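PDB 6Z34: CymD from Pseudomonas putida, which forms an outer-membrane channel of the FadL family for monoaromatic hydrocarbons, probably passing them on by lateral diffusion so that they can be degraded. Local coordinates for residues Leu157-Thr162 with Asp216-Gly221; Ser163-Leu168 with Ala205-Ala210; Ser187-Leu192 with Asp323-Lys328; Gly251-Thr256 with Gly269-His274. All blocks are in the same frame, centred on the assembly; numbering follows the deposited sequence.

Contact 1 (Leu157-Thr162 with Asp216-Gly221); sequences LDAVWT and DSWGIG
Trp161 and Trp218 are paired across the antiparallel strands at a non-hydrogen-bonded position, and the apolar centre is one methylene laid on one ring: Trp161 CB sits 3.6 Å from the centroid of the Trp218 six-membered ring, over its face. The indoles meet obliquely, their five-membered rings inclined by 44°, with Trp161 CD1 3.7 Å from Trp218 NE1. Farther along, Leu157 CD1 touches Ile220 CD1 at 3.6 Å. Trp161 CG stands anti to the backbone N (chi1 -179°), and from there the ring extends to Asp216. NE1 donates to Asp216 OD2 at 3.1 Å in a nearly straight bond (168°), the oxygen lying in the ring plane and being met on its anti side. An alanine in place of Trp161 would probably leave Asp216 OD2 without this N-H and open a gap beside Trp218 NE1. On the other face, buried Asp158 forms salt bridges through OD2 to Arg223 and Arg138. One face of this barrel wall is mainly aromatic and aliphatic, consistent with facing lipid, with the Asp216 carboxylate engaged by an indole N-H; the other mixes Val160 with hydroxyls and salt-bridged Asp158.

Contact 2 (Ser163-Leu168 with Ala205-Ala210); sequences SVNLGL and ADNHRA
Asn165 and Asp206 cross at about a right angle, amide and carboxylate planes inclined by 49°. Asp206 OD1 lies close to the CB-CG bond of the asparagine, 3.2 Å from Asn165 CB and 3.1 Å from Asn165 CG. It is also 2.8 Å from Asn165 ND2, yet the N-H points too poorly for a hydrogen bond, so that approach is proximity without a directed bond. The Asn165 side chain leaves the backbone with CG anti to the carbonyl carbon (chi1 -68°), and its OD1 accepts a weak though straight bond from Asn207 N at 3.3 Å. An alanine at Asn165 would probably leave the Asn207 N-H without this acceptor and open a gap where CG and ND2 had met Asp206 OD1, though CB would remain. The other carboxylate oxygen, Asp206 OD2, is hydrogen-bonded to Tyr131 OH, while OD1 takes a weak bond from His208 N inside the turn that follows. Next to this pair the backbones form one antiparallel bridge, Leu166 with Ala205: Ala205 N gives its hydrogen to Leu166 O at 2.7 Å, and Leu166 N returns one to Ala205 O at 2.9 Å. Beyond Ala205 the chain leaves the ladder, residues 206-210 forming a loop that interrupts strand 198-229. Strand 131-146 flanks Asn165 through Arg133, and on the other edge strand 234-259 receives Ala205 against Ala253 and Ala210 against Asp254, so the contact lies between two further strands of the barrel wall.

Contact 3 (Ser187-Leu192 with Asp323-Lys328); sequences SLMPAL and DTINLK
Leu188 and Met189 pack on Ile325 in the tight half of this contact. Met189 CG is pressed to 3.4 Å from Ile325 CD1, closer than usual for two carbons, and Leu188 CB lies 4.0 Å from Ile325 CB. The methionine chain bends at chi2 and chi3, and its far end leads away from the strand, toward Ile175 and Val179 of helix 172-180. Leu188 CD1 belongs to the packed part too, covering Asp323 CB at 3.6 Å. Beside this core, Leu188 N donates to Thr324 O at 2.9 Å with an angle of 161° at the hydrogen; Leu188 CB rests on the same carbonyl oxygen at 3.2 Å. Helix segment 188-192 runs at 105° to strand segment 324-328, in a far extension of this FadL-family protein, about 33 Å from the centre of the chain to the centre of the contact. Strand 324-328 is the middle one of three antiparallel strands, with 313-318 along one edge and the two-residue strand 184-185 along the other. Ile325 also touches Val184 and Phe316. The looser part is at exposed Ser187, whose polar link to the carboxylate is a weak hydrogen bond, OG to Asp323 OD2 at 3.5 Å. Ser187 N, although near Thr324 O, points too poorly to bond to it.

Contact 4 (Gly251-Thr256 with Gly269-His274); sequences GNADLT and GELKLH
Leu271 carries CG anti to its backbone N (chi1 -174°), and its branch meets Ala253. Leu271 CB touches Ala253 CB at 3.6 Å, and Leu271 CD2 lies 3.9 Å from that same methyl. Glu270, by contrast, has CG between the backbone N and the carbonyl carbon, the crowded position. Glu270 and Asn252 form the non-hydrogen-bonded pair at the middle of the contact, and their side chains diverge; both set off away from the partner strand, although Glu270 CB still lies 3.8 Å from Gly251 O and Asn252 CB 3.8 Å from Gly269 O. The backbone ladder of the hairpin 234-259/265-273 surrounds them. Leu271 N gives a nearly straight bond to Gly251 O at 2.8 Å, whereas the return bond from Gly251 N to Leu271 O is weak. On the other flank Ala253 N donates to Gly269 O at 3.1 Å, and Gly269 N to Ala253 O at 3.2 Å. Three pairs of the ladder lie within these segments, which run at 113° to each other; Leu255 continues the pairing with Leu267. Glycines stand at both hydrogen-bonded ends, Gly251 opposite Leu271 and Gly269 opposite Ala253, and no side chain of theirs competes with the Ala253-Leu271 contact. Ala205 and Val215 of strand 198-229, and Phe316 and Val314 of strand 313-318, also touch Leu271. The chemistry is accordingly divided: aliphatic groups, joined by the Phe316 ring, make a buried apolar layer, while Asn252 and Glu270 diverge from each other, and Glu270 makes a long, weak ion pair with Lys317.

From the N terminus, strand 151-171 supplies the first segments of contacts 1 and 2 in immediate succession. The chain then passes through 187-192, which opens contact 3, before strand 198-229 returns. Its residues 205-210 close contact 2, and 216-221 close contact 1, so contact 2 nests inside contact 1. Contact 3 crosses both, since its second segment, 323-328, comes far later. Contact 4 is a local hairpin closure, in series after contacts 1 and 2 and nested within contact 3. Contacts 2 and 4 touch through Ala205, and contacts 3 and 4 through Leu255; together the contacts tie the barrel wall to the extension carrying helix 188-193.

Contact 1 (Leu157-Thr162 with Asp216-Gly221)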
loop_
_atom_site.group_PDB
_atom_site.type_symbol
_atom_site.label_atom_id
_atom_site.label_comp_id
_atom_site.label_asym_id
_atom_site.label_seq_id
_atom_site.Cartn_x
_atom_site.Cartn_y
_atom_site.Cartn_z
ATOM N N LEU A 157 14.297 -4.436 -5.793
ATOM C CA LEU A 157 13.604 -5.717 -5.835
ATOM C C LEU A 157 13.008 -5.964 -4.459
ATOM O O LEU A 157 13.745 -6.039 -3.467
ATOM C CB LEU A 157 14.541 -6.856 -6.225
ATOM C CG LEU A 157 13.816 -8.198 -6.205
ATOM C CD1 LEU A 157 13.278 -8.517 -7.601
ATOM C CD2 LEU A 157 14.714 -9.297 -5.693
ATOM N N ASP A 158 11.681 -6.063 -4.393
ATOM C CA ASP A 158 10.998 -6.270 -3.121
ATOM C C ASP A 158 10.773 -7.753 -2.856
ATOM O O ASP A 158 10.253 -8.472 -3.717
ATOM C CB ASP A 158 9.641 -5.569 -3.083
ATOM C CG ASP A 158 9.713 -4.095 -3.383
ATOM O OD1 ASP A 158 10.832 -3.518 -3.464
ATOM O OD2 ASP A 158 8.609 -3.509 -3.513
ATOM N N ALA A 159 11.158 -8.201 -1.657
ATOM C CA ALA A 159 10.496 -9.344 -1.039
ATOM C C ALA A 159 9.262 -8.807 -0.334
ATOM O O ALA A 159 9.336 -7.784 0.363
ATOM C CB ALA A 159 11.403 -10.056 -0.043
ATOM N N VAL A 160 8.128 -9.467 -0.540
ATOM C CA VAL A 160 6.823 -8.924 -0.174
ATOM C C VAL A 160 6.096 -9.980 0.643
ATOM O O VAL A 160 5.896 -11.109 0.176
ATOM C CB VAL A 160 5.985 -8.535 -1.414
ATOM C CG1 VAL A 160 4.580 -8.082 -1.012
ATOM C CG2 VAL A 160 6.722 -7.487 -2.318
ATOM N N TRP A 161 5.695 -9.619 1.853
ATOM C CA TRP A 161 4.864 -10.478 2.679
ATOM C C TRP A 161 3.474 -9.856 2.753
ATOM O O TRP A 161 3.319 -8.716 3.214
ATOM C CB TRP A 161 5.462 -10.661 4.074
ATOM C CG TRP A 161 4.622 -11.567 4.932
ATOM C CD1 TRP A 161 4.404 -12.905 4.742
ATOM C CD2 TRP A 161 3.869 -11.201 6.091
ATOM N NE1 TRP A 161 3.562 -13.387 5.706
ATOM C CE2 TRP A 161 3.220 -12.367 6.552
ATOM C CE3 TRP A 161 3.686 -10.005 6.791
ATOM C CZ2 TRP A 161 2.397 -12.375 7.682
ATOM C CZ3 TRP A 161 2.871 -10.005 7.906
ATOM C CH2 TRP A 161 2.238 -11.189 8.347
ATOM N N THR A 162 2.471 -10.598 2.291
ATOM C CA THR A 162 1.088 -10.141 2.260
ATOM C C THR A 162 0.273 -10.964 3.240
ATOM O O THR A 162 0.347 -12.198 3.222
ATOM C CB THR A 162 0.491 -10.297 0.862
ATOM O OG1 THR A 162 1.221 -9.493 -0.046
ATOM C CG2 THR A 162 -0.971 -9.883 0.854
ATOM N N ASP A 216 -1.736 -15.801 4.349
ATOM C CA ASP A 216 -0.517 -15.038 4.161
ATOM C C ASP A 216 0.323 -15.731 3.110
ATOM O O ASP A 216 0.125 -16.915 2.818
ATOM C CB ASP A 216 0.272 -14.944 5.455
ATOM C CG ASP A 216 1.040 -16.210 5.736
ATOM O OD1 ASP A 216 0.395 -17.226 6.053
ATOM O OD2 ASP A 216 2.282 -16.204 5.641
ATOM N N SER A 217 1.324 -14.997 2.620
ATOM C CA SER A 217 2.116 -15.402 1.472
ATOM C C SER A 217 3.296 -14.449 1.308
ATOM O O SER A 217 3.152 -13.240 1.514
ATOM C CB SER A 217 1.250 -15.376 0.213
ATOM O OG SER A 217 1.951 -15.856 -0.901
ATOM N N TRP A 218 4.449 -15.010 0.951
ATOM C CA TRP A 218 5.601 -14.280 0.471
ATOM C C TRP A 218 5.495 -14.131 -1.034
ATOM O O TRP A 218 4.977 -15.007 -1.724
ATOM C CB TRP A 218 6.895 -15.009 0.850
ATOM C CG TRP A 218 7.261 -14.768 2.279
ATOM C CD1 TRP A 218 7.029 -15.595 3.339
ATOM C CD2 TRP A 218 7.865 -13.588 2.813
ATOM N NE1 TRP A 218 7.470 -15.006 4.504
ATOM C CE2 TRP A 218 7.998 -13.776 4.203
ATOM C CE3 TRP A 218 8.329 -12.398 2.246
ATOM C CZ2 TRP A 218 8.585 -12.816 5.035
ATOM C CZ3 TRP A 218 8.899 -11.443 3.074
ATOM C CH2 TRP A 218 9.022 -11.657 4.452
ATOM N N GLY A 219 5.959 -13.002 -1.539
ATOM C CA GLY A 219 5.893 -12.753 -2.965
ATOM C C GLY A 219 7.045 -11.875 -3.404
ATOM O O GLY A 219 8.027 -11.727 -2.664
ATOM N N ILE A 220 6.943 -11.271 -4.586
ATOM C CA ILE A 220 8.050 -10.504 -5.121
ATOM C C ILE A 220 7.488 -9.352 -5.934
ATOM O O ILE A 220 6.532 -9.524 -6.695
ATOM C CB ILE A 220 9.001 -11.402 -5.946
ATOM C CG1 ILE A 220 10.183 -10.599 -6.486
ATOM C CG2 ILE A 220 8.281 -12.070 -7.091
ATOM C CD1 ILE A 220 11.099 -11.432 -7.326
ATOM N N GLY A 221 8.082 -8.167 -5.742
ATOM C CA GLY A 221 7.798 -6.980 -6.529
ATOM C C GLY A 221 9.047 -6.169 -6.867
ATOM O O GLY A 221 10.176 -6.660 -6.738
#

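Contact 2 (Ser163-Leu168 with Ala205-Ala210)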
loop_
_atom_site.group_PDB
_atom_site.type_symbol
_atom_site.label_atom_id
_atom_site.label_comp_id
_atom_site.label_asym_id
_atom_site.label_seq_id
_atom_site.Cartn_x
_atom_site.Cartn_y
_atom_site.Cartn_z
ATOM N N SER A 163 -0.518 -10.293 4.070
ATOM C CA SER A 163 -1.369 -10.961 5.047
ATOM C C SER A 163 -2.764 -10.352 4.988
ATOM O O SER A 163 -2.900 -9.124 4.964
ATOM C CB SER A 163 -0.778 -10.820 6.452
ATOM O OG SER A 163 -1.396 -11.685 7.385
ATOM N N VAL A 164 -3.801 -11.195 4.955
ATOM C CA VAL A 164 -5.181 -10.703 4.961
ATOM C C VAL A 164 -5.994 -11.428 6.027
ATOM O O VAL A 164 -5.953 -12.661 6.122
ATOM C CB VAL A 164 -5.854 -10.819 3.576
ATOM C CG1 VAL A 164 -5.933 -12.233 3.135
ATOM C CG2 VAL A 164 -7.247 -10.196 3.585
ATOM N N ASN A 165 -6.672 -10.648 6.870
ATOM C CA ASN A 165 -7.753 -11.095 7.735
ATOM C C ASN A 165 -9.063 -10.695 7.075
ATOM O O ASN A 165 -9.178 -9.594 6.530
ATOM C CB ASN A 165 -7.672 -10.456 9.132
ATOM C CG ASN A 165 -6.481 -10.931 9.942
ATOM O OD1 ASN A 165 -5.906 -11.985 9.676
ATOM N ND2 ASN A 165 -6.127 -10.161 10.968
ATOM N N LEU A 166 -10.045 -11.587 7.102
ATOM C CA LEU A 166 -11.279 -11.285 6.394
ATOM C C LEU A 166 -12.449 -11.969 7.063
ATOM O O LEU A 166 -12.296 -12.974 7.770
ATOM C CB LEU A 166 -11.207 -11.696 4.918
ATOM C CG LEU A 166 -11.116 -13.175 4.526
ATOM C CD1 LEU A 166 -12.442 -13.952 4.490
ATOM C CD2 LEU A 166 -10.429 -13.229 3.183
ATOM N N GLY A 167 -13.624 -11.397 6.805
ATOM C CA GLY A 167 -14.916 -11.966 7.134
ATOM C C GLY A 167 -15.851 -11.727 5.969
ATOM O O GLY A 167 -15.853 -10.648 5.371
ATOM N N LEU A 168 -16.651 -12.725 5.624
ATOM C CA LEU A 168 -17.464 -12.631 4.418
ATOM C C LEU A 168 -18.792 -13.319 4.691
ATOM O O LEU A 168 -18.827 -14.530 4.923
ATOM C CB LEU A 168 -16.741 -13.259 3.232
ATOM C CG LEU A 168 -17.627 -13.405 1.998
ATOM C CD1 LEU A 168 -17.913 -12.050 1.403
ATOM C CD2 LEU A 168 -16.980 -14.311 0.970
ATOM N N ALA A 205 -11.775 -15.419 8.898
ATOM C CA ALA A 205 -10.374 -15.830 8.764
ATOM C C ALA A 205 -9.524 -14.695 9.333
ATOM O O ALA A 205 -8.993 -13.843 8.612
ATOM C CB ALA A 205 -10.013 -16.159 7.317
ATOM N N ASP A 206 -9.384 -14.704 10.656
ATOM C CA ASP A 206 -8.885 -13.561 11.408
ATOM C C ASP A 206 -7.969 -14.036 12.529
ATOM O O ASP A 206 -8.409 -14.797 13.403
ATOM C CB ASP A 206 -10.062 -12.761 11.973
ATOM C CG ASP A 206 -9.740 -11.297 12.167
ATOM O OD1 ASP A 206 -8.549 -10.942 12.210
ATOM O OD2 ASP A 206 -10.690 -10.499 12.286
ATOM N N ASN A 207 -6.705 -13.577 12.498
ATOM C CA ASN A 207 -5.750 -13.788 13.590
ATOM C C ASN A 207 -6.308 -13.359 14.941
ATOM O O ASN A 207 -5.996 -13.976 15.969
ATOM C CB ASN A 207 -4.453 -12.992 13.333
ATOM C CG ASN A 207 -3.525 -13.654 12.321
ATOM O OD1 ASN A 207 -3.387 -13.184 11.188
ATOM N ND2 ASN A 207 -2.865 -14.736 12.733
ATOM N N HIS A 208 -7.106 -12.294 14.967
ATOM C CA HIS A 208 -7.542 -11.699 16.222
ATOM C C HIS A 208 -8.794 -12.340 16.805
ATOM O O HIS A 208 -9.079 -12.129 17.988
ATOM C CB HIS A 208 -7.784 -10.202 16.032
ATOM C CG HIS A 208 -6.531 -9.388 16.071
ATOM N ND1 HIS A 208 -5.646 -9.436 17.127
ATOM C CD2 HIS A 208 -6.001 -8.522 15.175
ATOM C CE1 HIS A 208 -4.630 -8.629 16.885
ATOM N NE2 HIS A 208 -4.821 -8.062 15.706
ATOM N N ARG A 209 -9.544 -13.112 16.017
ATOM C CA ARG A 209 -10.751 -13.760 16.516
ATOM C C ARG A 209 -10.573 -15.256 16.746
ATOM O O ARG A 209 -11.352 -15.849 17.496
ATOM C CB ARG A 209 -11.927 -13.512 15.553
ATOM C CG ARG A 209 -12.273 -12.024 15.363
ATOM C CD ARG A 209 -13.548 -11.798 14.560
ATOM N NE ARG A 209 -14.736 -12.370 15.195
ATOM C CZ ARG A 209 -15.579 -11.694 15.975
ATOM N NH1 ARG A 209 -16.635 -12.304 16.501
ATOM N NH2 ARG A 209 -15.368 -10.411 16.233
ATOM N N ALA A 210 -9.558 -15.865 16.140
ATOM C CA ALA A 210 -9.252 -17.275 16.324
ATOM C C ALA A 210 -7.787 -17.469 15.965
ATOM O O ALA A 210 -7.321 -16.929 14.958
ATOM C CB ALA A 210 -10.154 -18.165 15.458
#

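Contact 3 (Ser187-Leu192 with Asp323-Lys328)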
loop_
_atom_site.group_PDB
_atom_site.type_symbol
_atom_site.label_atom_id
_atom_site.label_comp_id
_atom_site.label_asym_id
_atom_site.label_seq_id
_atom_site.Cartn_x
_atom_site.Cartn_y
_atom_site.Cartn_z
ATOM N N SER A 187 -18.108 -30.159 -2.212
ATOM C CA SER A 187 -18.991 -31.112 -1.549
ATOM C C SER A 187 -19.656 -30.546 -0.305
ATOM O O SER A 187 -20.591 -31.168 0.209
ATOM C CB SER A 187 -18.207 -32.370 -1.181
ATOM O OG SER A 187 -16.939 -32.041 -0.629
ATOM N N LEU A 188 -19.193 -29.400 0.196
ATOM C CA LEU A 188 -19.818 -28.759 1.346
ATOM C C LEU A 188 -21.135 -28.076 0.993
ATOM O O LEU A 188 -21.917 -27.768 1.898
ATOM C CB LEU A 188 -18.842 -27.748 1.963
ATOM C CG LEU A 188 -18.792 -27.683 3.492
ATOM C CD1 LEU A 188 -18.645 -29.077 4.099
ATOM C CD2 LEU A 188 -17.663 -26.757 3.977
ATOM N N MET A 189 -21.396 -27.845 -0.300
ATOM C CA MET A 189 -22.628 -27.169 -0.717
ATOM C C MET A 189 -23.891 -27.939 -0.344
ATOM O O MET A 189 -24.765 -27.364 0.333
ATOM C CB MET A 189 -22.556 -26.885 -2.220
ATOM C CG MET A 189 -22.126 -25.489 -2.564
ATOM S SD MET A 189 -23.495 -24.344 -2.393
ATOM C CE MET A 189 -24.726 -25.190 -3.363
ATOM N N PRO A 190 -24.071 -29.210 -0.735
ATOM C CA PRO A 190 -25.358 -29.868 -0.435
ATOM C C PRO A 190 -25.594 -30.088 1.050
ATOM O O PRO A 190 -26.731 -29.944 1.518
ATOM C CB PRO A 190 -25.261 -31.196 -1.203
ATOM C CG PRO A 190 -23.797 -31.459 -1.302
ATOM C CD PRO A 190 -23.159 -30.111 -1.467
ATOM N N ALA A 191 -24.547 -30.432 1.807
ATOM C CA ALA A 191 -24.697 -30.587 3.250
ATOM C C ALA A 191 -25.078 -29.271 3.914
ATOM O O ALA A 191 -25.787 -29.267 4.928
ATOM C CB ALA A 191 -23.406 -31.139 3.855
ATOM N N LEU A 192 -24.640 -28.145 3.344
ATOM C CA LEU A 192 -24.971 -26.846 3.915
ATOM C C LEU A 192 -26.387 -26.410 3.554
ATOM O O LEU A 192 -27.136 -25.939 4.419
ATOM C CB LEU A 192 -23.945 -25.812 3.464
ATOM C CG LEU A 192 -24.127 -24.427 4.061
ATOM C CD1 LEU A 192 -22.900 -24.027 4.876
ATOM C CD2 LEU A 192 -24.355 -23.469 2.922
ATOM N N ASP A 323 -13.966 -32.047 3.092
ATOM C CA ASP A 323 -15.043 -31.480 2.294
ATOM C C ASP A 323 -14.756 -30.006 2.044
ATOM O O ASP A 323 -14.447 -29.259 2.978
ATOM C CB ASP A 323 -16.387 -31.642 3.005
ATOM C CG ASP A 323 -16.983 -33.032 2.837
ATOM O OD1 ASP A 323 -16.287 -34.030 3.115
ATOM O OD2 ASP A 323 -18.162 -33.121 2.432
ATOM N N THR A 324 -14.865 -29.588 0.787
ATOM C CA THR A 324 -14.465 -28.251 0.386
ATOM C C THR A 324 -15.657 -27.437 -0.093
ATOM O O THR A 324 -16.719 -27.965 -0.431
ATOM C CB THR A 324 -13.407 -28.287 -0.726
ATOM O OG1 THR A 324 -13.995 -28.771 -1.941
ATOM C CG2 THR A 324 -12.257 -29.191 -0.323
ATOM N N ILE A 325 -15.453 -26.127 -0.105
ATOM C CA ILE A 325 -16.362 -25.182 -0.729
ATOM C C ILE A 325 -15.503 -24.213 -1.522
ATOM O O ILE A 325 -14.517 -23.684 -0.998
ATOM C CB ILE A 325 -17.240 -24.448 0.304
ATOM C CG1 ILE A 325 -18.229 -23.533 -0.401
ATOM C CG2 ILE A 325 -16.414 -23.692 1.337
ATOM C CD1 ILE A 325 -19.443 -24.271 -0.823
ATOM N N ASN A 326 -15.833 -24.027 -2.793
ATOM C CA ASN A 326 -15.017 -23.230 -3.693
ATOM C C ASN A 326 -15.807 -22.023 -4.163
ATOM O O ASN A 326 -17.034 -22.061 -4.266
ATOM C CB ASN A 326 -14.559 -24.046 -4.888
ATOM C CG ASN A 326 -13.572 -25.119 -4.504
ATOM O OD1 ASN A 326 -12.608 -24.865 -3.782
ATOM N ND2 ASN A 326 -13.822 -26.337 -4.963
ATOM N N LEU A 327 -15.097 -20.953 -4.467
ATOM C CA LEU A 327 -15.763 -19.677 -4.634
ATOM C C LEU A 327 -14.907 -18.762 -5.494
ATOM O O LEU A 327 -13.727 -18.559 -5.194
ATOM C CB LEU A 327 -16.001 -19.068 -3.256
ATOM C CG LEU A 327 -16.946 -17.894 -3.167
ATOM C CD1 LEU A 327 -16.478 -16.760 -3.948
ATOM C CD2 LEU A 327 -18.306 -18.339 -3.664
ATOM N N LYS A 328 -15.497 -18.229 -6.563
ATOM C CA LYS A 328 -14.874 -17.184 -7.368
ATOM C C LYS A 328 -15.583 -15.858 -7.064
ATOM O O LYS A 328 -16.788 -15.839 -6.774
ATOM C CB LYS A 328 -14.942 -17.501 -8.858
ATOM C CG LYS A 328 -16.214 -16.925 -9.558
ATOM C CD LYS A 328 -16.611 -17.529 -10.915
ATOM C CE LYS A 328 -17.024 -16.491 -11.935
ATOM N NZ LYS A 328 -17.788 -17.215 -13.002
#

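Contact 4 (Gly251-Thr256 with Gly269-His274)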
loop_
_atom_site.group_PDB
_atom_site.type_symbol
_atom_site.label_atom_id
_atom_site.label_comp_id
_atom_site.label_asym_id
_atom_site.label_seq_id
_atom_site.Cartn_x
_atom_site.Cartn_y
_atom_site.Cartn_z
ATOM N N GLY A 251 -3.774 -20.470 4.907
ATOM C CA GLY A 251 -4.001 -20.286 6.331
ATOM C C GLY A 251 -5.277 -21.000 6.766
ATOM O O GLY A 251 -5.701 -21.970 6.146
ATOM N N ASN A 252 -5.871 -20.486 7.844
ATOM C CA ASN A 252 -7.010 -21.109 8.502
ATOM C C ASN A 252 -8.203 -20.170 8.504
ATOM O O ASN A 252 -8.055 -18.945 8.494
ATOM C CB ASN A 252 -6.688 -21.495 9.948
ATOM C CG ASN A 252 -5.546 -22.456 10.036
ATOM O OD1 ASN A 252 -5.367 -23.300 9.156
ATOM N ND2 ASN A 252 -4.749 -22.333 11.087
ATOM N N ALA A 253 -9.388 -20.769 8.536
ATOM C CA ALA A 253 -10.639 -20.031 8.482
ATOM C C ALA A 253 -11.732 -20.888 9.087
ATOM O O ALA A 253 -11.625 -22.115 9.145
ATOM C CB ALA A 253 -11.017 -19.642 7.052
ATOM N N ASP A 254 -12.783 -20.219 9.540
ATOM C CA ASP A 254 -14.002 -20.870 9.998
ATOM C C ASP A 254 -15.134 -20.491 9.058
ATOM O O ASP A 254 -15.261 -19.326 8.674
ATOM C CB ASP A 254 -14.357 -20.463 11.433
ATOM C CG ASP A 254 -13.361 -20.973 12.448
ATOM O OD1 ASP A 254 -13.010 -22.173 12.386
ATOM O OD2 ASP A 254 -12.922 -20.169 13.299
ATOM N N LEU A 255 -15.944 -21.474 8.693
ATOM C CA LEU A 255 -17.191 -21.261 7.973
ATOM C C LEU A 255 -18.319 -21.624 8.919
ATOM O O LEU A 255 -18.491 -22.800 9.250
ATOM C CB LEU A 255 -17.252 -22.115 6.712
ATOM C CG LEU A 255 -18.495 -21.851 5.872
ATOM C CD1 LEU A 255 -18.537 -20.379 5.502
ATOM C CD2 LEU A 255 -18.502 -22.734 4.644
ATOM N N THR A 256 -19.075 -20.628 9.365
ATOM C CA THR A 256 -20.205 -20.857 10.250
ATOM C C THR A 256 -21.501 -20.836 9.444
ATOM O O THR A 256 -21.757 -19.888 8.692
ATOM C CB THR A 256 -20.245 -19.817 11.367
ATOM O OG1 THR A 256 -18.963 -19.755 11.997
ATOM C CG2 THR A 256 -21.290 -20.212 12.416
ATOM N N GLY A 269 -11.124 -25.273 9.241
ATOM C CA GLY A 269 -10.343 -25.868 8.179
ATOM C C GLY A 269 -9.362 -24.878 7.589
ATOM O O GLY A 269 -9.110 -23.804 8.143
ATOM N N GLU A 270 -8.811 -25.279 6.451
ATOM C CA GLU A 270 -7.809 -24.504 5.745
ATOM C C GLU A 270 -8.470 -23.615 4.700
ATOM O O GLU A 270 -9.474 -23.980 4.082
ATOM C CB GLU A 270 -6.782 -25.433 5.092
ATOM C CG GLU A 270 -7.239 -26.072 3.776
ATOM C CD GLU A 270 -6.102 -26.264 2.772
ATOM O OE1 GLU A 270 -5.217 -27.112 3.028
ATOM O OE2 GLU A 270 -6.103 -25.572 1.727
ATOM N N LEU A 271 -7.903 -22.430 4.518
ATOM C CA LEU A 271 -8.346 -21.484 3.506
ATOM C C LEU A 271 -7.175 -21.124 2.604
ATOM O O LEU A 271 -6.045 -20.940 3.074
ATOM C CB LEU A 271 -8.922 -20.207 4.133
ATOM C CG LEU A 271 -9.532 -19.214 3.145
ATOM C CD1 LEU A 271 -10.858 -19.753 2.601
ATOM C CD2 LEU A 271 -9.722 -17.841 3.784
ATOM N N LYS A 272 -7.455 -21.010 1.312
ATOM C CA LYS A 272 -6.462 -20.611 0.331
ATOM C C LYS A 272 -7.061 -19.525 -0.549
ATOM O O LYS A 272 -8.158 -19.698 -1.089
ATOM C CB LYS A 272 -6.015 -21.818 -0.499
ATOM C CG LYS A 272 -5.225 -21.465 -1.731
ATOM C CD LYS A 272 -5.352 -22.540 -2.797
ATOM C CE LYS A 272 -4.780 -22.074 -4.120
ATOM N NZ LYS A 272 -5.810 -21.371 -4.920
ATOM N N LEU A 273 -6.374 -18.388 -0.657
ATOM C CA LEU A 273 -6.704 -17.395 -1.673
ATOM C C LEU A 273 -5.743 -17.577 -2.838
ATOM O O LEU A 273 -4.571 -17.913 -2.639
ATOM C CB LEU A 273 -6.611 -15.966 -1.144
ATOM C CG LEU A 273 -7.662 -15.585 -0.114
ATOM C CD1 LEU A 273 -7.863 -14.089 -0.126
ATOM C CD2 LEU A 273 -8.968 -16.329 -0.373
ATOM N N HIS A 274 -6.233 -17.365 -4.057
ATOM C CA HIS A 274 -5.444 -17.808 -5.196
ATOM C C HIS A 274 -4.690 -16.673 -5.882
ATOM O O HIS A 274 -3.499 -16.457 -5.621
ATOM C CB HIS A 274 -6.338 -18.521 -6.206
ATOM C CG HIS A 274 -5.581 -19.310 -7.228
ATOM N ND1 HIS A 274 -6.135 -20.375 -7.905
ATOM C CD2 HIS A 274 -4.311 -19.193 -7.687
ATOM C CE1 HIS A 274 -5.240 -20.878 -8.739
ATOM N NE2 HIS A 274 -4.128 -20.175 -8.630
#